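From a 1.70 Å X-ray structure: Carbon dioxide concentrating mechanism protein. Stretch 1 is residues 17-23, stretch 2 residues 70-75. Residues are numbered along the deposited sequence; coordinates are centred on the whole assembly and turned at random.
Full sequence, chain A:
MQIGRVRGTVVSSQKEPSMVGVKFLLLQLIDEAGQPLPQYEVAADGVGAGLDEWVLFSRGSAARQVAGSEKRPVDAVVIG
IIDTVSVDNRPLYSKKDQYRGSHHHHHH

Stretch 1 (17-23) PSMVGVK
Stretch 2 (70-75) EKRPVD

This is a small, mixed contact, burying 296 Å² over both sides, in which a 3-10 segment and the turn after it pack against an irregular segment and one weak hydrogen bond from an arginine ties the two together. Residues 17-19 form the 3-10 segment (Ser-18 phi/psi -65/-15, Met-19 -95/1), with Val-20 N hydrogen-bonded to Pro-17 O at 3.2 Å. A type II turn from Met-19 to Val-22 follows, closed by Val-22 N to Met-19 O at 3.2 Å; Gly-21 (97/-14) suits its corner because a CB there would jam against the preceding carbonyl.

Stretch 2 has no regular helix or strand: Arg-72 (-91/141), Pro-73 (-80/58) and Val-74 (-112/141). In register, the closest CA atoms are those of Ser-18 and Arg-72, 5.7 Å apart. CA-to-CB points toward the other stretch in Ser-18, Val-22 and Val-74, sideways in Met-19 and Arg-72, whose ends come nearer. Long Arg-72 (m, t, t, chi4 142°) reaches a carbonyl: NE donates the weak hydrogen bond to Ser-18 O, 3.0 Å at 130°, near the guanidinium plane. The flat group accepts a Val-22 (t) methyl over one face, CG2 lying 3.7 Å from Arg-72 NH1.

Met-19, flexible and unbranched, folds m, m, m against carbon surface, SD 3.7 Å from Pro-73 CD and CE a tight 3.1 Å from CG1 of Val-74 (m). Ser-18 (p) brings OG to 3.1 Å from Pro-73 CD.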

# COMPACT_ATOMS: atom_id res chain seq x y z
N PRO A 17 -19.46 8.32 12.39
CA PRO A 17 -20.48 9.22 11.83
C PRO A 17 -20.13 9.79 10.45
O PRO A 17 -21.03 10.07 9.66
CB PRO A 17 -20.58 10.35 12.87
CG PRO A 17 -19.36 10.21 13.73
CD PRO A 17 -19.02 8.76 13.73
N SER A 18 -18.84 9.98 10.17
CA SER A 18 -18.42 10.51 8.88
C SER A 18 -18.77 9.57 7.72
O SER A 18 -18.74 9.97 6.56
CB SER A 18 -16.92 10.77 8.88
OG SER A 18 -16.20 9.59 9.19
N MET A 19 -19.11 8.32 8.04
CA MET A 19 -19.39 7.32 7.00
C MET A 19 -20.88 7.18 6.67
O MET A 19 -21.26 6.37 5.83
CB MET A 19 -18.82 5.97 7.42
CG MET A 19 -17.30 5.95 7.50
SD MET A 19 -16.51 6.41 5.95
CE MET A 19 -17.19 5.14 4.89
N VAL A 20 -21.72 7.97 7.33
CA VAL A 20 -23.15 7.93 7.03
C VAL A 20 -23.41 8.32 5.58
O VAL A 20 -22.84 9.29 5.09
CB VAL A 20 -23.95 8.86 7.97
CG1 VAL A 20 -25.39 8.98 7.49
CG2 VAL A 20 -23.89 8.34 9.39
N GLY A 21 -24.25 7.55 4.91
CA GLY A 21 -24.63 7.84 3.53
C GLY A 21 -23.83 7.04 2.51
O GLY A 21 -24.20 6.98 1.34
N VAL A 22 -22.74 6.44 2.96
CA VAL A 22 -21.84 5.73 2.06
C VAL A 22 -22.34 4.32 1.79
O VAL A 22 -22.61 3.57 2.71
CB VAL A 22 -20.43 5.67 2.64
CG1 VAL A 22 -19.49 4.95 1.68
CG2 VAL A 22 -19.92 7.07 2.95
N LYS A 23 -22.46 3.97 0.51
CA LYS A 23 -22.81 2.61 0.13
C LYS A 23 -21.55 1.78 -0.03
O LYS A 23 -20.60 2.19 -0.71
CB LYS A 23 -23.61 2.61 -1.17
CG LYS A 23 -24.16 1.24 -1.55
CD LYS A 23 -25.00 1.31 -2.81
CE LYS A 23 -25.49 -0.07 -3.22
NZ LYS A 23 -26.00 -0.83 -2.04
N GLU A 70 -13.69 13.97 1.51
CA GLU A 70 -12.37 14.51 1.83
C GLU A 70 -11.85 14.09 3.20
O GLU A 70 -10.66 13.81 3.37
CB GLU A 70 -12.40 16.04 1.74
CG GLU A 70 -11.05 16.70 1.95
CD GLU A 70 -11.15 18.21 2.04
OE1 GLU A 70 -12.21 18.72 2.45
OE2 GLU A 70 -10.16 18.89 1.69
N LYS A 71 -12.73 14.04 4.19
CA LYS A 71 -12.34 13.70 5.55
C LYS A 71 -12.97 12.40 6.03
O LYS A 71 -13.12 12.18 7.23
CB LYS A 71 -12.69 14.84 6.51
CG LYS A 71 -11.77 16.05 6.42
CD LYS A 71 -12.02 17.03 7.56
CE LYS A 71 -10.81 17.91 7.83
NZ LYS A 71 -11.04 18.84 8.97
N ARG A 72 -13.34 11.53 5.09
CA ARG A 72 -13.87 10.22 5.44
C ARG A 72 -12.76 9.18 5.52
O ARG A 72 -11.84 9.18 4.71
CB ARG A 72 -14.88 9.75 4.40
CG ARG A 72 -16.23 10.44 4.50
CD ARG A 72 -17.23 9.76 3.58
NE ARG A 72 -18.50 10.47 3.59
CZ ARG A 72 -19.27 10.65 2.51
NH1 ARG A 72 -18.90 10.19 1.33
NH2 ARG A 72 -20.41 11.31 2.63
N PRO A 73 -12.86 8.27 6.51
CA PRO A 73 -11.85 7.21 6.65
C PRO A 73 -12.08 6.06 5.68
O PRO A 73 -12.22 4.90 6.08
CB PRO A 73 -12.03 6.75 8.10
CG PRO A 73 -13.46 7.07 8.42
CD PRO A 73 -13.80 8.30 7.64
N VAL A 74 -12.09 6.39 4.39
CA VAL A 74 -12.31 5.40 3.33
C VAL A 74 -11.04 5.21 2.51
O VAL A 74 -10.33 6.17 2.22
CB VAL A 74 -13.45 5.82 2.38
CG1 VAL A 74 -14.78 5.72 3.08
CG2 VAL A 74 -13.23 7.24 1.85
N ASP A 75 -10.77 3.97 2.13
CA ASP A 75 -9.52 3.64 1.45
C ASP A 75 -9.73 2.84 0.16
O ASP A 75 -8.79 2.29 -0.40
CB ASP A 75 -8.60 2.85 2.39
CG ASP A 75 -9.13 1.45 2.67
OD1 ASP A 75 -10.32 1.21 2.38
OD2 ASP A 75 -8.35 0.60 3.16